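Local coordinates for protein possible TctC subunit of the Tripartite Tricarboxylate Transport(TTT) Family (Rhodopseudomonas palustris, PDB 6HKE) that binds malate in the periplasm and probably hands this C4-dicarboxylate to the membrane components of a tripartite tricarboxylate transporter for high-affinity uptake, at residues A[288-291]-A[292-296]; A[84-87]-A[88-92]; A[249-252]-A[253-257]; A[261-265]-A[266-270]; A[156-159]-A[160-164]. The protein carries 2 engineered substitutions. One frame throughout, in Å; residues are numbered along the deposited sequence.

Interaction 1: residues A[288-291]-A[292-296]; sequences VVLA and QLVQE
Leu290 and Val294 lie one helical turn apart on the same side of helix 287-305, and their methyls meet loosely, CD1 of Leu290 standing 4.5 Å from CG2 of Val294. The torsion of Val294 (chi1 167°) sets CG1 anti to the backbone N and swings CG2 back along the helix. That methyl therefore lies 3.4 Å from the carbonyl oxygen of Leu290, the same oxygen that accepts the N-H of Val294. On another side Leu293 does likewise, its CG resting 3.6 Å from Val289 O, the acceptor of its own amide.

The backbone bonds are regular i to i+4 pairs. The shortest runs from Gln292 N to Val288 O at 2.7 Å, with a C=O...N angle of 165°, while the other three donors are tilted out of the carbonyl planes of their acceptors.

Two glutamines shape the polar side. Gln292, bent at its second torsion, directs NE2 toward Glu296 OE2; the bond is nearly straight (173°) but, at 3.4 Å, weak. Gln295 folds similarly, and a water donates both to Ala291 O at 2.6 Å and to Gln295 OE1 at 3.2 Å, so this carbonyl is gripped by the water as well as by Gln295 N.

Leu290 and Val294 turn inward onto Trp238 and Phe242 of strand 236-244, while Leu290 and Ala291 meet Pro104 and Leu293 meets Leu107 on strand 102-118. The helix thus lies with its apolar side on these two antiparallel strands and its glutamines outward.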
# COMPACT_ATOMS: atom_id res chain seq x y z
N VAL A 288 18.31 4.29 -3.17
CA VAL A 288 18.78 3.19 -2.28
C VAL A 288 17.91 3.13 -1.01
O VAL A 288 17.70 2.02 -0.49
CB VAL A 288 20.28 3.32 -1.95
CG1 VAL A 288 20.57 4.45 -0.97
CG2 VAL A 288 20.87 2.00 -1.44
N VAL A 289 17.36 4.26 -0.56
CA VAL A 289 16.44 4.26 0.61
C VAL A 289 15.34 3.23 0.34
O VAL A 289 15.00 2.45 1.26
CB VAL A 289 15.85 5.65 0.89
CG1 VAL A 289 14.67 5.56 1.85
CG2 VAL A 289 16.92 6.61 1.39
N LEU A 290 14.81 3.23 -0.89
CA LEU A 290 13.72 2.32 -1.30
C LEU A 290 14.23 0.88 -1.43
O LEU A 290 13.48 -0.05 -1.05
CB LEU A 290 13.11 2.82 -2.61
CG LEU A 290 12.08 1.89 -3.24
CD1 LEU A 290 10.95 1.61 -2.27
CD2 LEU A 290 11.57 2.46 -4.54
N ALA A 291 15.43 0.69 -1.96
CA ALA A 291 16.10 -0.63 -2.04
C ALA A 291 16.27 -1.21 -0.62
O ALA A 291 16.06 -2.45 -0.45
CB ALA A 291 17.43 -0.51 -2.74
N GLN A 292 16.60 -0.35 0.35
CA GLN A 292 16.82 -0.73 1.77
C GLN A 292 15.47 -1.10 2.42
O GLN A 292 15.45 -2.07 3.19
CB GLN A 292 17.53 0.38 2.54
CG GLN A 292 17.91 -0.03 3.96
CD GLN A 292 18.84 -1.21 4.00
OE1 GLN A 292 19.71 -1.38 3.15
NE2 GLN A 292 18.70 -2.02 5.03
N LEU A 293 14.38 -0.39 2.08
CA LEU A 293 13.00 -0.69 2.55
C LEU A 293 12.56 -2.03 1.97
O LEU A 293 11.96 -2.79 2.72
CB LEU A 293 12.02 0.41 2.11
CG LEU A 293 11.92 1.64 3.00
CD1 LEU A 293 10.95 2.65 2.41
CD2 LEU A 293 11.51 1.28 4.42
N VAL A 294 12.85 -2.30 0.70
CA VAL A 294 12.50 -3.61 0.07
C VAL A 294 13.21 -4.72 0.85
O VAL A 294 12.54 -5.71 1.24
CB VAL A 294 12.80 -3.65 -1.44
CG1 VAL A 294 12.74 -5.07 -2.01
CG2 VAL A 294 11.85 -2.77 -2.24
N GLN A 295 14.51 -4.57 1.12
CA GLN A 295 15.32 -5.62 1.81
C GLN A 295 14.71 -5.89 3.20
O GLN A 295 14.45 -7.07 3.51
CB GLN A 295 16.79 -5.21 1.90
CG GLN A 295 17.73 -6.40 1.95
CD GLN A 295 17.81 -7.15 0.65
OE1 GLN A 295 17.65 -6.60 -0.45
NE2 GLN A 295 18.08 -8.44 0.76
N GLU A 296 14.45 -4.83 3.97
CA GLU A 296 13.89 -4.91 5.35
C GLU A 296 12.48 -5.50 5.31
O GLU A 296 12.19 -6.35 6.15
CB GLU A 296 13.89 -3.53 6.00
CG GLU A 296 15.27 -3.09 6.45
CD GLU A 296 15.40 -1.62 6.78
OE1 GLU A 296 14.50 -0.84 6.39
OE2 GLU A 296 16.41 -1.25 7.43
O HOH W 1 16.72 -4.17 -2.33

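Interaction 2: residues A[84-87]-A[88-92]; sequences HGAA and VALFP
From Ala86 to Phe91 the chain makes the final turn of helix 82-90 in this periplasmic binding protein fold, entered through a wider pi-type turn at 84-86 and kinked at Val88 and Ala89, whose amides have no regular bond to the turn before. Gly85, with phi -155° and psi -94°, marks the irregular entry. Its carbonyl takes Val88 N at 3.3 Å, the donor standing well above the carbonyl plane. Regular bonding resumes at Ala86 O, which receives Leu90 N in its carbonyl plane at 3.0 Å, with a weak second bond from Ala89 N.

The side chains follow this last turn. Leu90 has CG anti to the carbonyl carbon (chi1 -53°), which lays the chain back along the helix: CG comes within 3.2 Å of Ala86 O and CD1 within 3.9 Å of Ala86 CB. Phe91, already leaving helical geometry, gives its N-H to Ala87 O and sets CB only 3.0 Å from that oxygen, with its ring leading away toward Phe147. Ala86 and Leu90 face Ala153 of helix 150-162, and Ala89 and Leu90 touch the end of helix 287-305. His84, at the other end, stacks on Phe242.

The kink is bridged by water: one molecule donates to Gly85 O at 2.7 Å and weakly accepts Ala89 N at 3.2 Å, linking a carbonyl and an amide that are themselves 4.4 Å apart.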
# COMPACT_ATOMS: atom_id res chain seq x y z
N HIS A 84 6.21 -5.74 -3.27
CA HIS A 84 7.69 -5.68 -3.29
C HIS A 84 8.25 -5.94 -1.89
O HIS A 84 9.37 -5.45 -1.62
CB HIS A 84 8.14 -4.33 -3.85
CG HIS A 84 8.00 -4.27 -5.32
ND1 HIS A 84 6.77 -4.19 -5.93
CD2 HIS A 84 8.92 -4.32 -6.31
CE1 HIS A 84 6.94 -4.18 -7.24
NE2 HIS A 84 8.27 -4.27 -7.50
N GLY A 85 7.54 -6.71 -1.07
CA GLY A 85 7.93 -6.97 0.33
C GLY A 85 7.35 -8.27 0.83
O GLY A 85 7.97 -9.33 0.60
N ALA A 86 6.18 -8.19 1.47
CA ALA A 86 5.44 -9.32 2.08
C ALA A 86 5.20 -10.42 1.04
O ALA A 86 5.16 -11.57 1.46
CB ALA A 86 4.14 -8.83 2.68
N ALA A 87 5.06 -10.10 -0.25
CA ALA A 87 4.68 -11.08 -1.30
C ALA A 87 5.69 -12.25 -1.34
O ALA A 87 5.29 -13.40 -1.61
CB ALA A 87 4.58 -10.40 -2.64
N VAL A 88 6.97 -11.97 -1.08
CA VAL A 88 8.06 -13.00 -1.08
C VAL A 88 7.68 -14.09 -0.07
O VAL A 88 7.63 -15.26 -0.47
CB VAL A 88 9.43 -12.38 -0.79
CG1 VAL A 88 10.51 -13.45 -0.69
CG2 VAL A 88 9.79 -11.34 -1.83
N ALA A 89 7.32 -13.69 1.15
CA ALA A 89 6.97 -14.59 2.27
C ALA A 89 5.58 -15.20 2.11
O ALA A 89 5.42 -16.35 2.56
CB ALA A 89 7.08 -13.84 3.58
N LEU A 90 4.59 -14.48 1.55
CA LEU A 90 3.15 -14.85 1.63
C LEU A 90 2.62 -15.44 0.32
O LEU A 90 1.54 -16.06 0.38
CB LEU A 90 2.31 -13.61 1.97
CG LEU A 90 2.73 -12.81 3.20
CD1 LEU A 90 1.71 -11.71 3.47
CD2 LEU A 90 2.89 -13.70 4.42
N PHE A 91 3.27 -15.17 -0.82
CA PHE A 91 2.78 -15.52 -2.18
C PHE A 91 3.55 -16.74 -2.67
O PHE A 91 4.76 -16.70 -2.88
CB PHE A 91 2.92 -14.34 -3.15
CG PHE A 91 1.97 -14.36 -4.32
CD1 PHE A 91 2.13 -15.26 -5.37
CD2 PHE A 91 0.91 -13.47 -4.38
CE1 PHE A 91 1.26 -15.27 -6.45
CE2 PHE A 91 0.03 -13.48 -5.46
CZ PHE A 91 0.21 -14.39 -6.49
N PRO A 92 2.86 -17.89 -2.82
CA PRO A 92 3.48 -19.08 -3.39
C PRO A 92 3.85 -18.85 -4.86
O PRO A 92 2.99 -18.40 -5.61
CB PRO A 92 2.40 -20.18 -3.28
CG PRO A 92 1.37 -19.62 -2.30
CD PRO A 92 1.46 -18.12 -2.44
O HOH W 2 8.81 -11.14 2.47

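Interaction 3: residues A[249-252]-A[253-257]; sequences EPIV and AKLNA
Glu249 O and Ala253 N close the first full turn of helix 249-263, an alpha-helix on the outside of the periplasmic binding protein fold, away from the malate site. Four backbone hydrogen bonds of the i to i+4 kind join the two halves. The first is the shortest, 2.7 Å from Ala253 N to Glu249 O with the donor nearly in line with the carbonyl (161°); those that follow, such as Lys254 N to Pro250 O at 3.1 Å, have donors tilted from the carbonyl planes. Pro250 lacks an N-H, but it falls in the opening turn, where the helix needs no amide donor at that position.

Apolar contact is carried by Ile251 and Leu255, which run side by side and point the same way. With CG1 beside the backbone N (chi1 -69°), the other branch of Ile251, CG2, stands anti to that N and faces Leu255, whose CD1 lies 4.2 Å from it. Leu255 also tucks CG to 3.4 Å from Ile251 O, covering the carbonyl that its amide binds. Both residues continue onto Phe13, and Leu255 reaches Leu45 of helix 29-45 and Val105 of strand 102-118. Val252, buried on another side of the helix, touches Thr103 of that strand.

Among the polar side chains, Asn256 links the turn to its surroundings. Its ND2 leads away and hydrogen-bonds to two carbonyls, Val105 O of strand 102-118 and Arg285 O just before helix 287-305, which ties the helix to both. Back at the turn, Asn256 N binds Val252 O at 2.9 Å and CB lies 3.3 Å from the same oxygen.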
# COMPACT_ATOMS: atom_id res chain seq x y z
N GLU A 249 21.24 4.23 -14.88
CA GLU A 249 21.29 5.08 -13.67
C GLU A 249 20.97 6.54 -14.00
O GLU A 249 20.27 7.18 -13.24
CB GLU A 249 22.62 4.89 -12.93
CG GLU A 249 22.80 3.47 -12.36
CD GLU A 249 21.59 2.73 -11.76
OE1 GLU A 249 21.28 2.95 -10.57
OE2 GLU A 249 20.97 1.91 -12.49
N PRO A 250 21.41 7.12 -15.13
CA PRO A 250 21.02 8.49 -15.47
C PRO A 250 19.50 8.66 -15.67
O PRO A 250 18.95 9.67 -15.27
CB PRO A 250 21.79 8.78 -16.78
CG PRO A 250 22.90 7.74 -16.83
CD PRO A 250 22.35 6.54 -16.11
N ILE A 251 18.85 7.68 -16.29
CA ILE A 251 17.37 7.69 -16.49
C ILE A 251 16.73 7.57 -15.11
O ILE A 251 15.76 8.29 -14.83
CB ILE A 251 16.94 6.57 -17.46
CG1 ILE A 251 17.41 6.87 -18.88
CG2 ILE A 251 15.43 6.38 -17.41
CD1 ILE A 251 16.92 5.88 -19.93
N VAL A 252 17.30 6.73 -14.25
CA VAL A 252 16.83 6.57 -12.85
C VAL A 252 17.03 7.90 -12.10
O VAL A 252 16.10 8.28 -11.36
CB VAL A 252 17.52 5.39 -12.14
CG1 VAL A 252 17.11 5.32 -10.68
CG2 VAL A 252 17.23 4.08 -12.84
N ALA A 253 18.17 8.59 -12.27
CA ALA A 253 18.47 9.87 -11.56
C ALA A 253 17.41 10.93 -11.90
O ALA A 253 16.91 11.60 -10.99
CB ALA A 253 19.87 10.33 -11.89
N LYS A 254 17.04 11.03 -13.18
CA LYS A 254 16.11 12.05 -13.71
C LYS A 254 14.69 11.73 -13.22
O LYS A 254 13.96 12.68 -12.89
CB LYS A 254 16.19 12.08 -15.24
CG LYS A 254 15.30 13.10 -15.93
CD LYS A 254 15.97 13.78 -17.11
CE LYS A 254 15.01 14.15 -18.22
NZ LYS A 254 14.17 15.32 -17.87
N LEU A 255 14.30 10.46 -13.19
CA LEU A 255 12.96 10.07 -12.69
C LEU A 255 12.92 10.41 -11.21
O LEU A 255 11.95 11.04 -10.76
CB LEU A 255 12.70 8.58 -12.94
CG LEU A 255 12.40 8.23 -14.40
CD1 LEU A 255 12.33 6.72 -14.60
CD2 LEU A 255 11.10 8.89 -14.85
N ASN A 256 13.98 10.05 -10.49
CA ASN A 256 14.07 10.24 -9.03
C ASN A 256 13.92 11.73 -8.68
O ASN A 256 13.21 12.07 -7.71
CB ASN A 256 15.39 9.69 -8.49
CG ASN A 256 15.55 9.99 -7.03
OD1 ASN A 256 16.08 11.03 -6.70
ND2 ASN A 256 15.06 9.11 -6.18
N ALA A 257 14.60 12.58 -9.42
CA ALA A 257 14.58 14.04 -9.23
C ALA A 257 13.17 14.55 -9.57
O ALA A 257 12.69 15.46 -8.88
CB ALA A 257 15.66 14.69 -10.07

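Interaction 4: residues A[261-265]-A[266-270]; sequences RALDQ and SDVRT
Val268 is pushed tightly against the end of the preceding helix: its CB lies 3.3 Å and its CG2 3.4 Å from Ala262 O, so the branched head of the valine covers that carbonyl, which also accepts Gln265 N. With CG1 anti to the backbone N (chi1 172°), the remaining methyl turns to Leu263, where CD2 is 4.3 Å away. Ala262, Leu263 and Val268 are all buried, against Glu40 and Ile37 of helix 29-45. Arg269 adds to the close side through its aliphatic part, CG standing 3.1 Å from Leu263 O.

This is a junction of two consecutive helices, 249-263 and 266-274, with Gln265 in the N-cap position of the second. The extended backbone of Gln265 (psi 133°) redirects the chain, and its carbonyl starts the new hydrogen-bond pattern: Arg269 N reaches Gln265 O at 3.1 Å and 164°, while Val268 N makes a weaker, more bent bond to the same oxygen.

The outer side is looser and lies toward solvent. Asp264 and Arg269 carry opposite charges, yet Asp264 OD1 remains 5.6 Å from Arg269 NH1; the carboxylate instead forms a salt bridge with Arg285. Farther along, Thr270 turns OG1 back to donate to Ser266 O at 3.1 Å, approaching from the face of that carbonyl opposite to the one used by Thr270 N.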
# COMPACT_ATOMS: atom_id res chain seq x y z
N ARG A 261 10.91 16.70 -6.99
CA ARG A 261 10.35 18.05 -7.29
C ARG A 261 8.82 17.99 -7.19
O ARG A 261 8.22 19.00 -6.74
CB ARG A 261 10.92 18.51 -8.63
CG ARG A 261 12.41 18.84 -8.54
CD ARG A 261 13.16 18.87 -9.86
NE ARG A 261 12.63 19.94 -10.69
CZ ARG A 261 12.97 21.22 -10.62
NH1 ARG A 261 13.88 21.65 -9.76
NH2 ARG A 261 12.39 22.09 -11.42
N ALA A 262 8.21 16.85 -7.55
CA ALA A 262 6.75 16.59 -7.44
C ALA A 262 6.31 16.61 -5.97
O ALA A 262 5.28 17.25 -5.63
CB ALA A 262 6.39 15.28 -8.10
N LEU A 263 7.05 15.89 -5.12
CA LEU A 263 6.83 15.84 -3.65
C LEU A 263 6.92 17.25 -3.04
O LEU A 263 6.23 17.48 -2.04
CB LEU A 263 7.87 14.89 -3.05
CG LEU A 263 7.68 13.42 -3.40
CD1 LEU A 263 8.77 12.58 -2.77
CD2 LEU A 263 6.30 12.95 -2.98
N ASP A 264 7.70 18.15 -3.63
CA ASP A 264 7.87 19.56 -3.16
C ASP A 264 6.69 20.44 -3.56
O ASP A 264 6.62 21.54 -3.02
CB ASP A 264 9.12 20.21 -3.76
CG ASP A 264 10.40 19.59 -3.25
OD1 ASP A 264 10.37 19.04 -2.12
OD2 ASP A 264 11.39 19.64 -4.01
N GLN A 265 5.83 20.02 -4.50
CA GLN A 265 4.66 20.83 -4.92
C GLN A 265 3.67 20.92 -3.76
O GLN A 265 3.37 19.90 -3.15
CB GLN A 265 3.96 20.24 -6.14
CG GLN A 265 4.78 20.29 -7.41
CD GLN A 265 5.40 21.65 -7.57
OE1 GLN A 265 6.59 21.82 -7.31
NE2 GLN A 265 4.59 22.62 -7.92
N SER A 266 3.19 22.13 -3.47
CA SER A 266 2.21 22.41 -2.41
C SER A 266 1.01 21.47 -2.54
O SER A 266 0.56 20.94 -1.51
CB SER A 266 1.74 23.82 -2.44
OG SER A 266 0.96 24.07 -1.29
N ASP A 267 0.54 21.29 -3.77
CA ASP A 267 -0.68 20.50 -4.11
C ASP A 267 -0.49 19.07 -3.62
O ASP A 267 -1.45 18.50 -3.06
CB ASP A 267 -0.93 20.48 -5.61
CG ASP A 267 -2.39 20.25 -5.91
OD1 ASP A 267 -3.16 21.22 -5.75
OD2 ASP A 267 -2.76 19.09 -6.24
N VAL A 268 0.70 18.51 -3.85
CA VAL A 268 1.05 17.11 -3.51
C VAL A 268 1.22 16.98 -1.98
O VAL A 268 0.62 16.05 -1.44
CB VAL A 268 2.29 16.64 -4.31
CG1 VAL A 268 2.83 15.29 -3.87
CG2 VAL A 268 1.96 16.60 -5.78
N ARG A 269 1.95 17.90 -1.31
CA ARG A 269 2.22 17.78 0.15
C ARG A 269 0.89 17.83 0.91
O ARG A 269 0.67 16.97 1.78
CB ARG A 269 3.10 18.90 0.69
CG ARG A 269 4.47 19.01 0.05
CD ARG A 269 5.16 20.23 0.61
NE ARG A 269 5.13 20.18 2.07
CZ ARG A 269 5.98 19.46 2.81
NH1 ARG A 269 6.91 18.72 2.24
NH2 ARG A 269 5.89 19.47 4.12
N THR A 270 0.03 18.79 0.57
CA THR A 270 -1.24 19.01 1.30
C THR A 270 -2.20 17.85 0.98
O THR A 270 -2.89 17.42 1.93
CB THR A 270 -1.80 20.42 1.08
OG1 THR A 270 -2.23 20.50 -0.27
CG2 THR A 270 -0.78 21.50 1.36

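Interaction 5: residues A[156-159]-A[160-164]; sequences LLLN and RLLKV
Leu156, Leu157 and Leu158 all hold CG anti to the backbone N, whereas Leu161 and Leu162 set theirs anti to the carbonyl carbon (chi1 -78° and -66°), which lays these later chains back over the preceding turn, onto Leu157 and Leu158. Leu158 and Leu162 then lie alongside each other, CD1 to CD1 at 4.0 Å; Leu157 and Leu161 cross obliquely, CG of the first 4.0 Å from CD1 of the second. Leu156 runs beside the extended Arg160, its CD2 3.4 Å from NE.

The helix ends in a Schellman motif: Lys163 has positive phi (61°), Val164 N bonds to Asn159 O at 2.9 Å, and the inner bond, Lys163 N to Arg160 O, is weak at 3.5 Å. Across this turn Val164 meets Asn159 at about a right angle, CG2 lying 3.8 Å from OD1, an atom whose hydrogen bond is to Tyr188 OH.

Helix 150-162 is the crossover of a beta-alpha-beta unit between parallel strands 141-144 and 167-170. Leu158 packs on Tyr188 and Cys190 of strand 188-192, Leu162 and Val164 face helix 126-136, and Leu157 touches helix 287-305.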
# COMPACT_ATOMS: atom_id res chain seq x y z
N LEU A 156 -3.53 -10.83 7.51
CA LEU A 156 -2.85 -12.09 7.91
C LEU A 156 -2.06 -11.84 9.21
O LEU A 156 -2.07 -12.73 10.09
CB LEU A 156 -1.97 -12.56 6.76
CG LEU A 156 -1.23 -13.87 7.01
CD1 LEU A 156 -1.09 -14.67 5.72
CD2 LEU A 156 0.13 -13.61 7.64
N LEU A 157 -1.42 -10.68 9.36
CA LEU A 157 -0.65 -10.37 10.57
C LEU A 157 -1.61 -10.27 11.76
O LEU A 157 -1.36 -10.93 12.79
CB LEU A 157 0.11 -9.06 10.41
CG LEU A 157 0.89 -8.65 11.66
CD1 LEU A 157 1.78 -9.79 12.15
CD2 LEU A 157 1.72 -7.41 11.40
N LEU A 158 -2.67 -9.47 11.61
CA LEU A 158 -3.72 -9.28 12.64
C LEU A 158 -4.35 -10.64 13.00
O LEU A 158 -4.35 -10.98 14.19
CB LEU A 158 -4.74 -8.28 12.09
CG LEU A 158 -5.96 -8.02 12.98
CD1 LEU A 158 -5.59 -7.21 14.21
CD2 LEU A 158 -7.02 -7.30 12.17
N ASN A 159 -4.83 -11.40 12.02
CA ASN A 159 -5.53 -12.69 12.26
C ASN A 159 -4.59 -13.69 12.97
O ASN A 159 -5.08 -14.41 13.85
CB ASN A 159 -6.12 -13.26 10.98
CG ASN A 159 -7.27 -12.42 10.47
OD1 ASN A 159 -7.73 -11.50 11.14
ND2 ASN A 159 -7.73 -12.74 9.28
N ARG A 160 -3.30 -13.72 12.63
CA ARG A 160 -2.29 -14.60 13.29
C ARG A 160 -2.00 -14.14 14.72
O ARG A 160 -1.74 -15.00 15.57
CB ARG A 160 -0.97 -14.64 12.53
CG ARG A 160 -0.97 -15.73 11.47
CD ARG A 160 0.28 -15.71 10.62
NE ARG A 160 0.03 -16.48 9.41
CZ ARG A 160 0.79 -17.46 8.95
NH1 ARG A 160 1.90 -17.82 9.58
NH2 ARG A 160 0.43 -18.07 7.83
N LEU A 161 -1.99 -12.83 14.96
CA LEU A 161 -1.82 -12.25 16.30
C LEU A 161 -3.01 -12.65 17.17
O LEU A 161 -2.78 -13.07 18.32
CB LEU A 161 -1.65 -10.73 16.19
CG LEU A 161 -0.27 -10.28 15.73
CD1 LEU A 161 -0.23 -8.78 15.50
CD2 LEU A 161 0.79 -10.70 16.74
N LEU A 162 -4.23 -12.57 16.62
CA LEU A 162 -5.49 -12.86 17.36
C LEU A 162 -5.85 -14.34 17.26
O LEU A 162 -6.83 -14.74 17.90
CB LEU A 162 -6.63 -12.01 16.77
CG LEU A 162 -6.53 -10.50 16.94
CD1 LEU A 162 -7.73 -9.84 16.30
CD2 LEU A 162 -6.44 -10.10 18.40
N LYS A 163 -5.12 -15.12 16.48
CA LYS A 163 -5.29 -16.60 16.38
C LYS A 163 -6.70 -16.91 15.87
O LYS A 163 -7.32 -17.83 16.38
CB LYS A 163 -4.99 -17.25 17.74
CG LYS A 163 -3.67 -16.81 18.36
CD LYS A 163 -3.21 -17.60 19.57
CE LYS A 163 -2.13 -16.88 20.33
NZ LYS A 163 -1.15 -16.24 19.41
N VAL A 164 -7.14 -16.16 14.87
CA VAL A 164 -8.42 -16.40 14.14
C VAL A 164 -8.08 -16.56 12.65
O VAL A 164 -7.15 -15.90 12.18
CB VAL A 164 -9.40 -15.23 14.37
CG1 VAL A 164 -9.70 -15.05 15.85
CG2 VAL A 164 -8.90 -13.93 13.76

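How the interactions relate
Along the chain the order is interaction 2, 5, 3, 4 and 1. Interactions 3 and 4 both use helix 249-263 and adjoin in sequence, with centres 18 Å apart. Interaction 2 connects two others: Val294 CG1 of interaction 1 touches His84 O at 3.4 Å, and Leu90 CD2 meets Leu156 CD2 of interaction 5 at 4.2 Å. Interactions 1 and 5 do not touch directly, but helix 287-305 packs on helices 82-90 and 150-162 farther along. Interactions 3 and 5 lie on opposite sides of the chain's centre, about 40 Å between centres. Interactions 1, 2 and 5 thus lie nearer the bound malate, their closest side chains about 9 to 14 Å from it, while 3 and 4 lie away from the site.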